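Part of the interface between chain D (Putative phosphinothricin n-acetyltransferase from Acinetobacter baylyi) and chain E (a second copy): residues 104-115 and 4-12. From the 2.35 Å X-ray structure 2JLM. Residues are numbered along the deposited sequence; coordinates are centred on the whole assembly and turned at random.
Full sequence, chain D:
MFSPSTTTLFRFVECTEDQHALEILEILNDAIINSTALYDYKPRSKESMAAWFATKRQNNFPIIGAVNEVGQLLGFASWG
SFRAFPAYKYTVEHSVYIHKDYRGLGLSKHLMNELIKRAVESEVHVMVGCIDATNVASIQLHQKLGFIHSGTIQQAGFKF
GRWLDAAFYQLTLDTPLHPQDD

Chain D (104-115) GLGLSKHLMNEL
Chain E (4-12) PSTTTLFRF

The chain D stretch is a short turn running into a helix that begins at Leu D107 and continues beyond Leu D115; the chain E stretch is extended, with strand geometry at Thr E6, Thr E7, Thr E8 and Leu E9 (phi/psi near -110/157, -116/141, -125/120 and -87/140). Two CA-CA distances fix the register: Leu D105 CA to Thr E6 CA is 5.8 Å, and His D110 CA to Leu E9 CA is 8.3 Å. Both chains therefore advance along the contact in the same sense, the spacing widening toward the helix, and the two stretches together bury 379 Å².

Gly D104 opens the turn with phi/psi of 86/2, angles at which a CB would be jammed against the carbonyl O of the preceding residue. Leu D105 follows at -101/-3 and points its CA-to-CB bond toward chain E. Its chi1 is m (-56°) and chi2 is t (176°), which places Leu D105 CD2 3.6 Å from Pro E4 O and 3.5 Å from Ser E5 O. These are van der Waals contacts of a methyl group with backbone carbonyls. The carbonyl of Leu D105 makes the shortest contact between the stretches: Thr E7 OG1 donates a hydrogen bond to Leu D105 O at 2.6 Å. The same threonine packs its methyl against the leucine, with Thr E7 CG2 4.0 Å from Leu D105 CB. Its chi1 of 29° lies between wells.

Gly D106 is the N-cap residue; at phi/psi 88/15 a CB would be jammed against the carbonyl O of Leu D105, which by itself calls for glycine. An ideal CB on Gly D106 would point toward chain E and lie 3.8 Å from Thr E7 OG1.

In the helix, phi runs from -57 to -71 and psi from -39 to -45, apart from psi -51 at His D110. Backbone bonds of the i to i+4 type are regular from Leu D111 N to Leu D107 O (2.9 Å) onward. Leu D107 (chi1 -81°, m; chi2 -179°, t) sets its CA-to-CB bond sideways, yet its end comes nearer chain E, and Leu D107 CD2 meets Thr E7 CG2 at 3.7 Å. One turn further, His D110 (chi1 -67°, m; chi2 -55°) points toward chain E. His D110 NE2 donates to Thr E7 OG1 at 3.5 Å with an N-H...acceptor angle of 137°, a weak bond, although the hydroxyl lies at the ring edge, near the ring plane. Thr E7 OG1 is thus donor to one group and acceptor from another.

Glu D114, one helical turn after His D110, closes the contact. Its chi angles are -165° (t), 74° (p) and 2°, and those of Arg E11 are 84° (p), 160° (t), 97° (between wells) and -121°. The two form a salt bridge, Glu D114 OE2 to Arg E11 NH1 at 3.0 Å, with OE2 near the guanidinium plane. Arg E11 NH2 also donates to Glu D114 OE1 at 3.1 Å (152°), giving a two-pronged pairing, while Arg E11 NH1 to Glu D114 OE1 at 3.3 Å is weak.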

# COMPACT_ATOMS: atom_id res chain seq x y z
N GLY D 104 22.99 -23.22 11.29
CA GLY D 104 23.23 -23.74 12.63
C GLY D 104 23.20 -22.69 13.73
O GLY D 104 23.39 -23.01 14.90
N LEU D 105 22.93 -21.44 13.36
CA LEU D 105 22.99 -20.33 14.30
C LEU D 105 21.64 -19.85 14.83
O LEU D 105 21.59 -18.94 15.66
CB LEU D 105 23.71 -19.14 13.66
CG LEU D 105 25.12 -19.44 13.14
CD1 LEU D 105 25.70 -18.21 12.44
CD2 LEU D 105 26.02 -19.91 14.29
N GLY D 106 20.55 -20.45 14.35
CA GLY D 106 19.22 -20.05 14.80
C GLY D 106 18.64 -18.92 13.98
O GLY D 106 17.66 -18.26 14.36
N LEU D 107 19.24 -18.67 12.83
CA LEU D 107 18.73 -17.66 11.92
C LEU D 107 17.33 -18.02 11.38
O LEU D 107 16.46 -17.15 11.27
CB LEU D 107 19.73 -17.41 10.79
CG LEU D 107 20.85 -16.46 11.21
CD1 LEU D 107 21.83 -16.19 10.08
CD2 LEU D 107 20.25 -15.17 11.72
N SER D 108 17.12 -19.30 11.06
CA SER D 108 15.86 -19.77 10.50
C SER D 108 14.72 -19.44 11.42
O SER D 108 13.64 -19.06 10.98
CB SER D 108 15.88 -21.30 10.31
OG SER D 108 16.56 -21.63 9.12
N LYS D 109 14.97 -19.61 12.70
CA LYS D 109 13.93 -19.45 13.69
C LYS D 109 13.58 -17.96 13.82
O LYS D 109 12.40 -17.61 13.86
CB LYS D 109 14.38 -20.07 15.03
CG LYS D 109 13.29 -20.10 16.10
CD LYS D 109 13.85 -20.54 17.45
N HIS D 110 14.60 -17.10 13.87
CA HIS D 110 14.39 -15.65 13.92
C HIS D 110 13.58 -15.16 12.72
O HIS D 110 12.61 -14.43 12.87
CB HIS D 110 15.73 -14.91 13.91
CG HIS D 110 16.54 -15.11 15.15
ND1 HIS D 110 16.04 -14.85 16.41
CD2 HIS D 110 17.81 -15.54 15.32
CE1 HIS D 110 16.97 -15.12 17.31
NE2 HIS D 110 18.05 -15.54 16.67
N LEU D 111 14.01 -15.55 11.52
CA LEU D 111 13.31 -15.15 10.31
C LEU D 111 11.88 -15.69 10.31
O LEU D 111 10.93 -14.96 10.02
CB LEU D 111 14.08 -15.59 9.07
CG LEU D 111 15.34 -14.75 8.82
CD1 LEU D 111 16.33 -15.46 7.89
CD2 LEU D 111 14.98 -13.35 8.26
N MET D 112 11.72 -16.96 10.68
CA MET D 112 10.37 -17.53 10.76
C MET D 112 9.51 -16.76 11.76
O MET D 112 8.35 -16.44 11.48
CB MET D 112 10.40 -19.02 11.09
CG MET D 112 10.67 -19.91 9.88
SD MET D 112 9.60 -19.53 8.47
CE MET D 112 8.00 -19.81 9.23
N ASN D 113 10.07 -16.44 12.93
CA ASN D 113 9.32 -15.67 13.90
C ASN D 113 8.85 -14.33 13.34
O ASN D 113 7.72 -13.90 13.57
CB ASN D 113 10.12 -15.46 15.19
CG ASN D 113 9.96 -16.60 16.17
OD1 ASN D 113 8.89 -17.22 16.26
ND2 ASN D 113 11.01 -16.88 16.94
N GLU D 114 9.72 -13.66 12.61
CA GLU D 114 9.38 -12.36 12.05
C GLU D 114 8.33 -12.54 10.92
O GLU D 114 7.36 -11.79 10.84
CB GLU D 114 10.65 -11.64 11.57
CG GLU D 114 10.49 -10.15 11.30
CD GLU D 114 10.38 -9.29 12.56
OE1 GLU D 114 10.46 -9.83 13.69
OE2 GLU D 114 10.20 -8.06 12.42
N LEU D 115 8.51 -13.57 10.09
CA LEU D 115 7.54 -13.86 9.03
C LEU D 115 6.16 -14.16 9.57
O LEU D 115 5.15 -13.75 9.00
CB LEU D 115 8.01 -15.04 8.18
CG LEU D 115 7.30 -15.14 6.83
CD1 LEU D 115 7.66 -13.91 5.99
CD2 LEU D 115 7.69 -16.42 6.12
N PRO E 4 31.90 -18.07 15.72
CA PRO E 4 30.85 -17.74 16.69
C PRO E 4 29.69 -18.73 16.64
O PRO E 4 29.26 -19.12 15.56
CB PRO E 4 30.37 -16.35 16.25
CG PRO E 4 31.49 -15.79 15.41
CD PRO E 4 32.13 -16.98 14.75
N SER E 5 29.20 -19.14 17.81
CA SER E 5 28.11 -20.12 17.90
C SER E 5 26.73 -19.46 18.00
O SER E 5 25.72 -20.11 17.75
CB SER E 5 28.34 -21.07 19.10
N THR E 6 26.70 -18.17 18.35
CA THR E 6 25.45 -17.46 18.67
C THR E 6 25.00 -16.42 17.64
O THR E 6 25.81 -15.91 16.86
CB THR E 6 25.55 -16.77 20.06
OG1 THR E 6 25.69 -17.76 21.09
CG2 THR E 6 24.31 -15.95 20.36
N THR E 7 23.70 -16.11 17.64
CA THR E 7 23.18 -14.91 16.98
C THR E 7 22.56 -13.96 18.00
O THR E 7 21.90 -14.37 18.96
CB THR E 7 22.08 -15.23 15.95
OG1 THR E 7 21.38 -16.42 16.34
CG2 THR E 7 22.66 -15.40 14.56
N THR E 8 22.78 -12.66 17.78
CA THR E 8 22.14 -11.64 18.60
C THR E 8 21.39 -10.68 17.66
O THR E 8 21.99 -10.08 16.76
CB THR E 8 23.18 -10.88 19.46
OG1 THR E 8 23.75 -11.78 20.42
CG2 THR E 8 22.52 -9.71 20.19
N LEU E 9 20.08 -10.58 17.84
CA LEU E 9 19.29 -9.68 17.02
C LEU E 9 19.28 -8.30 17.66
O LEU E 9 19.20 -8.18 18.88
CB LEU E 9 17.84 -10.16 16.92
CG LEU E 9 16.83 -9.08 16.48
CD1 LEU E 9 16.91 -8.83 14.97
CD2 LEU E 9 15.43 -9.46 16.88
N PHE E 10 19.38 -7.26 16.84
CA PHE E 10 19.01 -5.93 17.32
C PHE E 10 17.95 -5.31 16.43
O PHE E 10 17.96 -5.48 15.21
CB PHE E 10 20.22 -5.00 17.51
CG PHE E 10 20.86 -4.54 16.23
CD1 PHE E 10 20.70 -3.22 15.80
CD2 PHE E 10 21.65 -5.39 15.48
CE1 PHE E 10 21.31 -2.78 14.64
CE2 PHE E 10 22.26 -4.96 14.31
CZ PHE E 10 22.09 -3.65 13.89
N ARG E 11 16.99 -4.64 17.04
CA ARG E 11 16.01 -3.88 16.30
C ARG E 11 15.72 -2.59 17.06
O ARG E 11 15.77 -2.56 18.30
CB ARG E 11 14.74 -4.70 16.06
CG ARG E 11 13.75 -4.68 17.19
CD ARG E 11 12.36 -5.09 16.71
NE ARG E 11 12.07 -6.50 16.97
CZ ARG E 11 11.76 -7.39 16.03
NH1 ARG E 11 11.69 -7.01 14.76
NH2 ARG E 11 11.51 -8.65 16.35
N PHE E 12 15.46 -1.51 16.33
CA PHE E 12 15.28 -0.21 16.96
C PHE E 12 13.87 -0.00 17.46
O PHE E 12 12.91 -0.31 16.76
CB PHE E 12 15.65 0.93 16.02
CG PHE E 12 17.06 0.91 15.54
CD1 PHE E 12 17.35 0.92 14.19
CD2 PHE E 12 18.11 0.93 16.44
CE1 PHE E 12 18.65 0.91 13.74
CE2 PHE E 12 19.42 0.93 15.99
CZ PHE E 12 19.69 0.92 14.64